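Long-range contacts in HIAXHD3 (Humicola insolens, PDB 3ZXK), which removes alpha-L-arabinofuranosyl side chains, probably from xylan, as an exo-acting family 43 glycoside hydrolase whose active site has been engineered to add endo-xylanase activity: residues Phe265-Pro270 / Pro467-Asn472; Arg374-Pro379 / Ile461-Thr466; Leu402-Ala407 / Ala497-Trp502. All blocks are in the same frame, centred on the assembly; numbering follows the deposited sequence.

How the contacts relate
Read from the N terminus, the chain illustrates how distant segments tie a fold together within and between two beta domains. Phe265-Pro270 lies on strand 260-267 and the residues after it, in the family 43 catalytic domain; its partner, Pro467-Asn472, lies in the concanavalin A-like domain, and contact 1 closes a loop of 196 residues. Contact 2 is nested inside it, pairing Arg374-Pro379 with Ile461-Thr466, which runs into the second segment of contact 1. Contact 3 starts at Leu402-Ala407, within the loop of contact 2, but closes later at Ala497-Trp502, crossing both others. Contacts 2 and 3 tie strands and loops of the sandwich, contact 1 joins sandwich to catalytic domain, and Pro270 packs against both neighbouring contacts.

Contact 1: Phe265-Pro270 / Pro467-Asn472. With AHR (alpha-L-arabinofuranose), chain C.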
loop_
_atom_site.group_PDB
_atom_site.type_symbol
_atom_site.label_atom_id
_atom_site.label_comp_id
_atom_site.label_asym_id
_atom_site.label_seq_id
_atom_site.Cartn_x
_atom_site.Cartn_y
_atom_site.Cartn_z
ATOM N N PHE A 265 2.258 -8.332 9.638
ATOM C CA PHE A 265 0.967 -8.192 8.978
ATOM C C PHE A 265 0.298 -9.530 8.787
ATOM O O PHE A 265 0.951 -10.592 8.876
ATOM C CB PHE A 265 1.054 -7.416 7.627
ATOM C CG PHE A 265 2.035 -8.000 6.662
ATOM C CD1 PHE A 265 1.666 -9.072 5.844
ATOM C CD2 PHE A 265 3.334 -7.483 6.570
ATOM C CE1 PHE A 265 2.577 -9.623 4.945
ATOM C CE2 PHE A 265 4.229 -8.016 5.669
ATOM C CZ PHE A 265 3.857 -9.078 4.857
ATOM N N MET A 266 -1.014 -9.458 8.542
ATOM C CA MET A 266 -1.894 -10.601 8.304
ATOM C C MET A 266 -2.250 -10.661 6.819
ATOM O O MET A 266 -2.395 -9.601 6.187
ATOM C CB MET A 266 -3.210 -10.407 9.073
ATOM C CG MET A 266 -3.078 -10.202 10.576
ATOM S SD MET A 266 -2.389 -11.623 11.462
ATOM C CE MET A 266 -3.561 -12.937 11.096
ATOM N N ASP A 267 -2.474 -11.869 6.300
ATOM C CA ASP A 267 -3.030 -12.080 4.945
ATOM C C ASP A 267 -4.569 -11.965 4.924
ATOM O O ASP A 267 -5.293 -12.935 4.703
ATOM C CB ASP A 267 -2.539 -13.403 4.319
ATOM C CG ASP A 267 -1.040 -13.383 3.978
ATOM O OD1 ASP A 267 -0.525 -12.313 3.608
ATOM O OD2 ASP A 267 -0.375 -14.447 4.084
ATOM N N ALA A 268 -5.068 -10.757 5.163
ATOM C CA ALA A 268 -6.492 -10.520 5.342
ATOM C C ALA A 268 -7.227 -10.295 4.016
ATOM O O ALA A 268 -8.032 -9.367 3.900
ATOM C CB ALA A 268 -6.685 -9.333 6.280
ATOM N N TYR A 269 -6.958 -11.157 3.024
ATOM C CA TYR A 269 -7.669 -11.145 1.750
ATOM C C TYR A 269 -9.150 -11.438 2.022
ATOM O O TYR A 269 -9.466 -12.235 2.925
ATOM C CB TYR A 269 -7.042 -12.154 0.799
ATOM C CG TYR A 269 -5.643 -11.717 0.436
ATOM C CD1 TYR A 269 -5.441 -10.617 -0.388
ATOM C CD2 TYR A 269 -4.517 -12.347 0.972
ATOM C CE1 TYR A 269 -4.158 -10.171 -0.692
ATOM C CE2 TYR A 269 -3.239 -11.908 0.662
ATOM C CZ TYR A 269 -3.068 -10.816 -0.180
ATOM O OH TYR A 269 -1.784 -10.374 -0.488
ATOM N N PRO A 270 -10.074 -10.769 1.290
ATOM C CA PRO A 270 -9.839 -9.967 0.080
ATOM C C PRO A 270 -9.456 -8.499 0.296
ATOM O O PRO A 270 -9.266 -7.774 -0.669
ATOM C CB PRO A 270 -11.175 -10.073 -0.663
ATOM C CG PRO A 270 -12.167 -10.106 0.457
ATOM C CD PRO A 270 -11.514 -11.034 1.479
ATOM N N PRO A 467 -12.188 -10.702 6.184
ATOM C CA PRO A 467 -11.231 -11.719 5.742
ATOM C C PRO A 467 -11.891 -13.070 5.448
ATOM O O PRO A 467 -12.785 -13.531 6.172
ATOM C CB PRO A 467 -10.229 -11.786 6.898
ATOM C CG PRO A 467 -10.242 -10.398 7.427
ATOM C CD PRO A 467 -11.677 -9.969 7.357
ATOM N N ALA A 468 -11.437 -13.680 4.365
ATOM C CA ALA A 468 -11.980 -14.987 3.949
ATOM C C ALA A 468 -10.854 -15.870 3.442
ATOM O O ALA A 468 -11.099 -16.859 2.771
ATOM C CB ALA A 468 -13.079 -14.822 2.900
ATOM N N PHE A 469 -9.618 -15.528 3.811
ATOM C CA PHE A 469 -8.457 -16.236 3.288
ATOM C C PHE A 469 -8.443 -17.659 3.836
ATOM O O PHE A 469 -8.630 -17.884 5.030
ATOM C CB PHE A 469 -7.189 -15.494 3.722
ATOM C CG PHE A 469 -5.958 -15.854 2.942
ATOM C CD1 PHE A 469 -5.925 -15.751 1.540
ATOM C CD2 PHE A 469 -4.808 -16.219 3.612
ATOM C CE1 PHE A 469 -4.759 -16.041 0.833
ATOM C CE2 PHE A 469 -3.644 -16.507 2.919
ATOM C CZ PHE A 469 -3.615 -16.415 1.530
ATOM N N GLY A 470 -8.237 -18.614 2.938
ATOM C CA GLY A 470 -8.197 -20.034 3.317
ATOM C C GLY A 470 -9.579 -20.680 3.467
ATOM O O GLY A 470 -9.673 -21.874 3.750
ATOM N N THR A 471 -10.643 -19.893 3.326
ATOM C CA THR A 471 -12.016 -20.427 3.370
ATOM C C THR A 471 -12.553 -20.738 1.979
ATOM O O THR A 471 -11.900 -20.436 0.973
ATOM C CB THR A 471 -13.001 -19.457 4.062
ATOM O OG1 THR A 471 -13.382 -18.405 3.157
ATOM C CG2 THR A 471 -12.381 -18.874 5.356
ATOM N N ASN A 472 -13.761 -21.307 1.933
ATOM C CA ASN A 472 -14.454 -21.567 0.681
ATOM C C ASN A 472 -15.539 -20.521 0.436
ATOM O O ASN A 472 -16.484 -20.775 -0.296
ATOM C CB ASN A 472 -15.075 -22.972 0.679
ATOM C CG ASN A 472 -14.041 -24.088 0.639
ATOM O OD1 ASN A 472 -12.843 -23.850 0.451
ATOM N ND2 ASN A 472 -14.507 -25.325 0.805
HETATM O O5 AHR C . 0.133 -15.822 1.832
HETATM C C5 AHR C . 0.196 -14.763 0.857
HETATM C C4 AHR C . 1.600 -14.159 0.747
HETATM O O4 AHR C . 2.548 -15.156 0.375
HETATM C C3 AHR C . 2.213 -13.589 2.022
HETATM O O3 AHR C . 1.763 -12.276 2.318
HETATM C C2 AHR C . 3.692 -13.566 1.748
HETATM O O2 AHR C . 4.463 -13.829 2.936
HETATM C C1 AHR C . 3.859 -14.707 0.765
#
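Tyr269 and Ala468 join the two backbones: Ala468 N gives Tyr269 O a nearly straight hydrogen bond (2.8 Å, 172° at the hydrogen) in the carbonyl plane. Pro467 CA adds a CA-H...O contact to Tyr269 O at 3.4 Å. The first segment passes through successive inverse gamma turns centred on Asp267 and Ala268, then a cis peptide before Pro270. The second forms a type II beta turn from Ala468 to Thr471, with Ala468 O accepting from both N and OG1 of Thr471.

Phe469, its CG anti to the backbone N (chi1 -163°), lies side by side with Tyr269. Tyr269 CD2 sits over one face of the phenylalanine ring, toward the rim, 3.7 Å from Phe469 CE1, with the ring planes inclined at 51°. Phe469 CE2 meets Asp267 CB at 3.6 Å, and Phe469 CZ lies 3.8 Å from the arabinofuranose O5. The aspartate carboxylate accepts twice from this sugar, O3 to Asp267 OD1 (2.6 Å) and O5 to Asp267 OD2 (2.7 Å), which probably fixes its rotation. An alanine at Phe469 would probably open a gap beside Tyr269 CD2 and leave Asp267 CB and the sugar O5 without their aromatic neighbour.

His248 and Arg273 also hydrogen-bond the arabinofuranose. Ala268 touches Ile274 on strand 273-282, while the loop between strands 457-464 and 476-482 brings Phe469 across from the C-terminal domain.

Contact 2: Arg374-Pro379 / Ile461-Thr466; sequences RRIAGP and IDADIT
Asp464 OD1, which lies close to Pro379, is gripped by two donors of Thr466. The hydroxyl OG1 of Thr466 takes the syn lone pair of Asp464 OD1 at 2.6 Å, whereas Thr466 N reaches the same oxygen at 3.0 Å from above the carboxylate, 42° out of its plane. The second bond closes an Asx turn just where strand 457-464 ends. Pro379 O stands 3.5 Å from Asp464 OD1, but both are acceptors and no bond joins them. Instead Ile465 N donates to Pro379 O at 2.8 Å, nearly along the C=O axis although bent to 143° at the hydrogen. Neighbouring amides thereby divide two acceptors: Ile465 N serves the proline carbonyl and Thr466 N the aspartate.

Beside this polar end, Ile465 carries the apolar packing. Its CG1 lies between the backbone N and the carbonyl carbon (chi1 55°), and beyond it Ile465 CD1 meets Ile376 CG2 at 3.8 Å, the two side chains crossing obliquely. Ile465 CD1 also rests 3.5 Å from Gly378 CA, a fit that exploits the missing side chain, since a CB on Gly378 would come tightly against that methyl. Ile376 CD1 extends the apolar patch to Ala463 CB, and Phe510 of strand 509-516 touches both residues.

The principle is that of a concanavalin A-like beta-sandwich: Ile376-Pro379 passes from strand 372-375 of one sheet to strand 380-388 of the other, and Ile376 packs across the interior onto the C-terminal end of strand 457-464 and the residue after it.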
loop_
_atom_site.group_PDB
_atom_site.type_symbol
_atom_site.label_atom_id
_atom_site.label_comp_id
_atom_site.label_asym_id
_atom_site.label_seq_id
_atom_site.Cartn_x
_atom_site.Cartn_y
_atom_site.Cartn_z
ATOM N N ARG A 374 -7.697 3.975 -4.466
ATOM C CA ARG A 374 -7.403 4.112 -3.056
ATOM C C ARG A 374 -7.846 2.870 -2.291
ATOM O O ARG A 374 -8.701 2.119 -2.748
ATOM C CB ARG A 374 -7.991 5.385 -2.455
ATOM C CG ARG A 374 -9.513 5.429 -2.479
ATOM C CD ARG A 374 -9.988 6.806 -2.059
ATOM N NE ARG A 374 -9.910 6.996 -0.615
ATOM C CZ ARG A 374 -9.717 8.173 -0.025
ATOM N NH1 ARG A 374 -9.521 9.270 -0.753
ATOM N NH2 ARG A 374 -9.698 8.257 1.293
ATOM N N ARG A 375 -7.224 2.669 -1.139
ATOM C CA ARG A 375 -7.437 1.473 -0.300
ATOM C C ARG A 375 -8.811 1.480 0.328
ATOM O O ARG A 375 -9.319 2.529 0.683
ATOM C CB ARG A 375 -6.369 1.384 0.788
ATOM C CG ARG A 375 -4.993 1.182 0.208
ATOM C CD ARG A 375 -3.911 1.465 1.238
ATOM N NE ARG A 375 -2.578 1.324 0.647
ATOM C CZ ARG A 375 -1.983 2.251 -0.118
ATOM N NH1 ARG A 375 -2.575 3.438 -0.351
ATOM N NH2 ARG A 375 -0.750 2.016 -0.588
ATOM N N ILE A 376 -9.400 0.295 0.448
ATOM C CA ILE A 376 -10.667 0.113 1.157
ATOM C C ILE A 376 -10.341 -0.161 2.644
ATOM O O ILE A 376 -9.521 -1.041 2.950
ATOM C CB ILE A 376 -11.454 -1.083 0.548
ATOM C CG1 ILE A 376 -11.799 -0.842 -0.954
ATOM C CG2 ILE A 376 -12.735 -1.328 1.353
ATOM C CD1 ILE A 376 -12.322 -2.070 -1.683
ATOM N N ALA A 377 -11.006 0.546 3.558
ATOM C CA ALA A 377 -10.845 0.242 4.977
ATOM C C ALA A 377 -11.842 -0.830 5.386
ATOM O O ALA A 377 -12.977 -0.837 4.944
ATOM C CB ALA A 377 -11.007 1.494 5.842
ATOM N N GLY A 378 -11.403 -1.749 6.239
ATOM C CA GLY A 378 -12.217 -2.892 6.588
ATOM C C GLY A 378 -12.832 -2.797 7.962
ATOM O O GLY A 378 -12.471 -1.939 8.758
ATOM N N PRO A 379 -13.730 -3.734 8.267
ATOM C CA PRO A 379 -14.051 -4.873 7.383
ATOM C C PRO A 379 -15.036 -4.583 6.240
ATOM O O PRO A 379 -15.081 -5.371 5.292
ATOM C CB PRO A 379 -14.652 -5.901 8.355
ATOM C CG PRO A 379 -15.260 -5.052 9.442
ATOM C CD PRO A 379 -14.315 -3.887 9.619
ATOM N N ILE A 461 -20.108 2.219 -4.234
ATOM C CA ILE A 461 -19.631 0.830 -4.167
ATOM C C ILE A 461 -19.663 0.395 -2.700
ATOM O O ILE A 461 -18.948 0.970 -1.859
ATOM C CB ILE A 461 -18.184 0.687 -4.700
ATOM C CG1 ILE A 461 -18.037 1.129 -6.168
ATOM C CG2 ILE A 461 -17.682 -0.748 -4.562
ATOM C CD1 ILE A 461 -16.599 1.170 -6.650
ATOM N N ASP A 462 -20.452 -0.620 -2.375
ATOM C CA ASP A 462 -20.488 -1.124 -0.971
ATOM C C ASP A 462 -19.691 -2.423 -0.966
ATOM O O ASP A 462 -20.170 -3.453 -1.449
ATOM C CB ASP A 462 -21.927 -1.406 -0.482
ATOM C CG ASP A 462 -22.719 -0.150 -0.155
ATOM O OD1 ASP A 462 -22.264 0.956 -0.523
ATOM O OD2 ASP A 462 -23.825 -0.285 0.449
ATOM N N ALA A 463 -18.482 -2.371 -0.412
ATOM C CA ALA A 463 -17.574 -3.508 -0.425
ATOM C C ALA A 463 -17.454 -4.212 0.909
ATOM O O ALA A 463 -17.280 -3.599 1.941
ATOM C CB ALA A 463 -16.188 -3.055 -0.843
ATOM N N ASP A 464 -17.490 -5.525 0.874
ATOM C CA ASP A 464 -17.236 -6.305 2.075
ATOM C C ASP A 464 -15.869 -6.952 1.923
ATOM O O ASP A 464 -15.666 -7.785 1.011
ATOM C CB ASP A 464 -18.328 -7.379 2.230
ATOM C CG ASP A 464 -18.159 -8.217 3.504
ATOM O OD1 ASP A 464 -17.266 -7.895 4.296
ATOM O OD2 ASP A 464 -18.907 -9.192 3.710
ATOM N N ILE A 465 -14.918 -6.545 2.759
ATOM C CA ILE A 465 -13.578 -7.137 2.747
ATOM C C ILE A 465 -13.316 -7.953 4.006
ATOM O O ILE A 465 -12.156 -8.198 4.367
ATOM C CB ILE A 465 -12.428 -6.125 2.451
ATOM C CG1 ILE A 465 -12.428 -4.916 3.411
ATOM C CG2 ILE A 465 -12.539 -5.670 0.996
ATOM C CD1 ILE A 465 -11.126 -4.124 3.444
ATOM N N THR A 466 -14.376 -8.383 4.682
ATOM C CA THR A 466 -14.187 -9.257 5.852
ATOM C C THR A 466 -13.286 -10.437 5.448
ATOM O O THR A 466 -13.553 -11.069 4.432
ATOM C CB THR A 466 -15.543 -9.800 6.352
ATOM O OG1 THR A 466 -16.412 -8.699 6.657
ATOM C CG2 THR A 466 -15.363 -10.659 7.612
#

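Contact 3: Leu402-Ala407 / Ala497-Trp502; sequences LFRDRA and AMTNSW. With XYP (beta-D-xylopyranose), chain B.
Arg404 in the turn of a beta hairpin of the concanavalin A-like sandwich, and Arg406 at the start of its second strand, hold the Ala497-Trp502 loop by its carbonyl groups. Arg406 NH1 donates to Ala497 O at 2.8 Å; the acceptor is in the guanidinium plane, yet the donor stands 67° out of the carbonyl plane. Glu474 provides a second, charged partner for this nitrogen. One face of this guanidinium lies against the backbone, with Thr499 N 3.5 Å above its plane.

Arg404 NH2 and Arg404 NH1 both reach Ser501 O, at 2.9 and 3.1 Å respectively, each bond weak and bent. NH1 forms a salt bridge with Asp405 OD1, its hydrogen bond weak, while NE is satisfied by Thr506 O. Thr499 CG2 touches Arg404 NH1, Thr499 CB lies 3.8 Å from Arg406 NH2, and Thr499 OG1, anti to the backbone N (chi1 -173°), accepts from Ser501 N in an ST turn. Ser501 OG is hydrogen-bonded to Glu431 and Arg503 N.

The Leu402 and Met498 side chains cross at about a right angle, Leu402 CD2 4.0 Å from Met498 CG. Trp502 offers a ring face to a bound xylose, whose C5 sits 3.8 Å above the ring plane, toward the rim.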
loop_
_atom_site.group_PDB
_atom_site.type_symbol
_atom_site.label_atom_id
_atom_site.label_comp_id
_atom_site.label_asym_id
_atom_site.label_seq_id
_atom_site.Cartn_x
_atom_site.Cartn_y
_atom_site.Cartn_z
ATOM N N LEU A 402 -14.482 -1.352 -8.561
ATOM C CA LEU A 402 -13.931 -2.209 -7.523
ATOM C C LEU A 402 -12.755 -2.891 -8.216
ATOM O O LEU A 402 -12.951 -3.813 -9.037
ATOM C CB LEU A 402 -14.987 -3.220 -7.080
ATOM C CG LEU A 402 -14.390 -4.120 -5.999
ATOM C CD1 LEU A 402 -14.313 -3.416 -4.652
ATOM C CD2 LEU A 402 -15.193 -5.382 -5.838
ATOM N N PHE A 403 -11.543 -2.378 -7.955
ATOM C CA PHE A 403 -10.411 -2.652 -8.825
ATOM C C PHE A 403 -9.454 -3.684 -8.253
ATOM O O PHE A 403 -8.952 -3.545 -7.155
ATOM C CB PHE A 403 -9.647 -1.338 -9.136
ATOM C CG PHE A 403 -8.616 -1.495 -10.224
ATOM C CD1 PHE A 403 -8.990 -1.505 -11.579
ATOM C CD2 PHE A 403 -7.268 -1.645 -9.904
ATOM C CE1 PHE A 403 -8.023 -1.680 -12.580
ATOM C CE2 PHE A 403 -6.305 -1.826 -10.901
ATOM C CZ PHE A 403 -6.681 -1.837 -12.239
ATOM N N ARG A 404 -9.202 -4.713 -9.046
ATOM C CA ARG A 404 -8.215 -5.750 -8.777
ATOM C C ARG A 404 -8.193 -6.637 -10.031
ATOM O O ARG A 404 -8.766 -6.287 -11.077
ATOM C CB ARG A 404 -8.557 -6.545 -7.510
ATOM C CG ARG A 404 -7.344 -7.097 -6.795
ATOM C CD ARG A 404 -7.712 -8.143 -5.756
ATOM N NE ARG A 404 -6.560 -8.618 -4.992
ATOM C CZ ARG A 404 -6.053 -9.857 -5.033
ATOM N NH1 ARG A 404 -6.526 -10.785 -5.866
ATOM N NH2 ARG A 404 -5.053 -10.179 -4.218
ATOM N N ASP A 405 -7.561 -7.803 -9.922
ATOM C CA ASP A 405 -7.482 -8.743 -11.049
ATOM C C ASP A 405 -8.829 -9.407 -11.415
ATOM O O ASP A 405 -8.955 -9.924 -12.512
ATOM C CB ASP A 405 -6.431 -9.827 -10.792
ATOM C CG ASP A 405 -6.678 -10.611 -9.513
ATOM O OD1 ASP A 405 -7.213 -10.048 -8.535
ATOM O OD2 ASP A 405 -6.298 -11.796 -9.493
ATOM N N ARG A 406 -9.794 -9.422 -10.496
ATOM C CA ARG A 406 -11.203 -9.748 -10.819
ATOM C C ARG A 406 -12.012 -8.544 -10.401
ATOM O O ARG A 406 -12.151 -8.268 -9.216
ATOM C CB ARG A 406 -11.695 -10.980 -10.054
ATOM C CG ARG A 406 -13.024 -11.521 -10.585
ATOM C CD ARG A 406 -13.819 -12.238 -9.519
ATOM N NE ARG A 406 -13.228 -13.552 -9.267
ATOM C CZ ARG A 406 -13.626 -14.382 -8.317
ATOM N NH1 ARG A 406 -14.664 -14.051 -7.541
ATOM N NH2 ARG A 406 -13.007 -15.546 -8.166
ATOM N N ALA A 407 -12.541 -7.815 -11.376
ATOM C CA ALA A 407 -13.092 -6.481 -11.120
ATOM C C ALA A 407 -14.537 -6.304 -11.612
ATOM O O ALA A 407 -15.030 -7.060 -12.426
ATOM C CB ALA A 407 -12.181 -5.444 -11.756
ATOM N N ALA A 497 -19.049 -11.258 -6.675
ATOM C CA ALA A 497 -18.219 -12.117 -5.853
ATOM C C ALA A 497 -16.735 -11.773 -6.057
ATOM O O ALA A 497 -16.230 -11.722 -7.190
ATOM C CB ALA A 497 -18.467 -13.579 -6.190
ATOM N N MET A 498 -16.039 -11.590 -4.948
ATOM C CA MET A 498 -14.651 -11.108 -4.956
ATOM C C MET A 498 -13.661 -12.236 -4.781
ATOM O O MET A 498 -13.904 -13.177 -4.006
ATOM C CB MET A 498 -14.463 -10.086 -3.853
ATOM C CG MET A 498 -15.447 -8.937 -3.959
ATOM S SD MET A 498 -15.792 -8.187 -2.360
ATOM C CE MET A 498 -14.169 -7.501 -2.053
ATOM N N THR A 499 -12.521 -12.164 -5.480
ATOM C CA THR A 499 -11.508 -13.219 -5.314
ATOM C C THR A 499 -10.778 -13.182 -3.956
ATOM O O THR A 499 -10.518 -12.099 -3.420
ATOM C CB THR A 499 -10.481 -13.224 -6.463
ATOM O OG1 THR A 499 -9.641 -14.376 -6.316
ATOM C CG2 THR A 499 -9.660 -11.938 -6.465
ATOM N N ASN A 500 -10.451 -14.367 -3.412
ATOM C CA ASN A 500 -9.579 -14.487 -2.219
ATOM C C ASN A 500 -8.131 -14.828 -2.559
ATOM O O ASN A 500 -7.319 -15.014 -1.647
ATOM C CB ASN A 500 -10.102 -15.545 -1.240
ATOM C CG ASN A 500 -11.408 -15.145 -0.612
ATOM O OD1 ASN A 500 -11.588 -13.986 -0.197
ATOM N ND2 ASN A 500 -12.355 -16.092 -0.567
ATOM N N SER A 501 -7.799 -14.893 -3.850
ATOM C CA SER A 501 -6.455 -15.225 -4.275
ATOM C C SER A 501 -5.459 -14.163 -3.809
ATOM O O SER A 501 -5.764 -12.958 -3.804
ATOM C CB SER A 501 -6.398 -15.296 -5.790
ATOM O OG SER A 501 -5.071 -15.563 -6.231
ATOM N N TRP A 502 -4.268 -14.619 -3.470
ATOM C CA TRP A 502 -3.173 -13.746 -3.070
ATOM C C TRP A 502 -2.276 -13.360 -4.199
ATOM O O TRP A 502 -1.459 -12.492 -4.026
ATOM C CB TRP A 502 -2.369 -14.392 -1.943
ATOM C CG TRP A 502 -1.734 -15.709 -2.294
ATOM C CD1 TRP A 502 -2.203 -16.983 -2.014
ATOM C CD2 TRP A 502 -0.453 -15.917 -2.989
ATOM N NE1 TRP A 502 -1.333 -17.946 -2.497
ATOM C CE2 TRP A 502 -0.262 -17.366 -3.087
ATOM C CE3 TRP A 502 0.523 -15.071 -3.521
ATOM C CZ2 TRP A 502 0.875 -17.922 -3.678
ATOM C CZ3 TRP A 502 1.645 -15.638 -4.129
ATOM C CH2 TRP A 502 1.817 -17.029 -4.204
HETATM O O1 XYP B . 0.919 -21.560 0.588
HETATM C C1 XYP B . 1.883 -20.501 0.587
HETATM C C2 XYP B . 3.145 -20.881 -0.198
HETATM C C3 XYP B . 4.150 -19.732 -0.115
HETATM C C4 XYP B . 3.505 -18.465 -0.673
HETATM C C5 XYP B . 2.152 -18.187 0.001
HETATM O O2 XYP B . 3.740 -22.078 0.314
HETATM O O3 XYP B . 5.352 -20.033 -0.842
HETATM O O4 XYP B . 4.413 -17.363 -0.516
HETATM O O5 XYP B . 1.293 -19.341 -0.011
#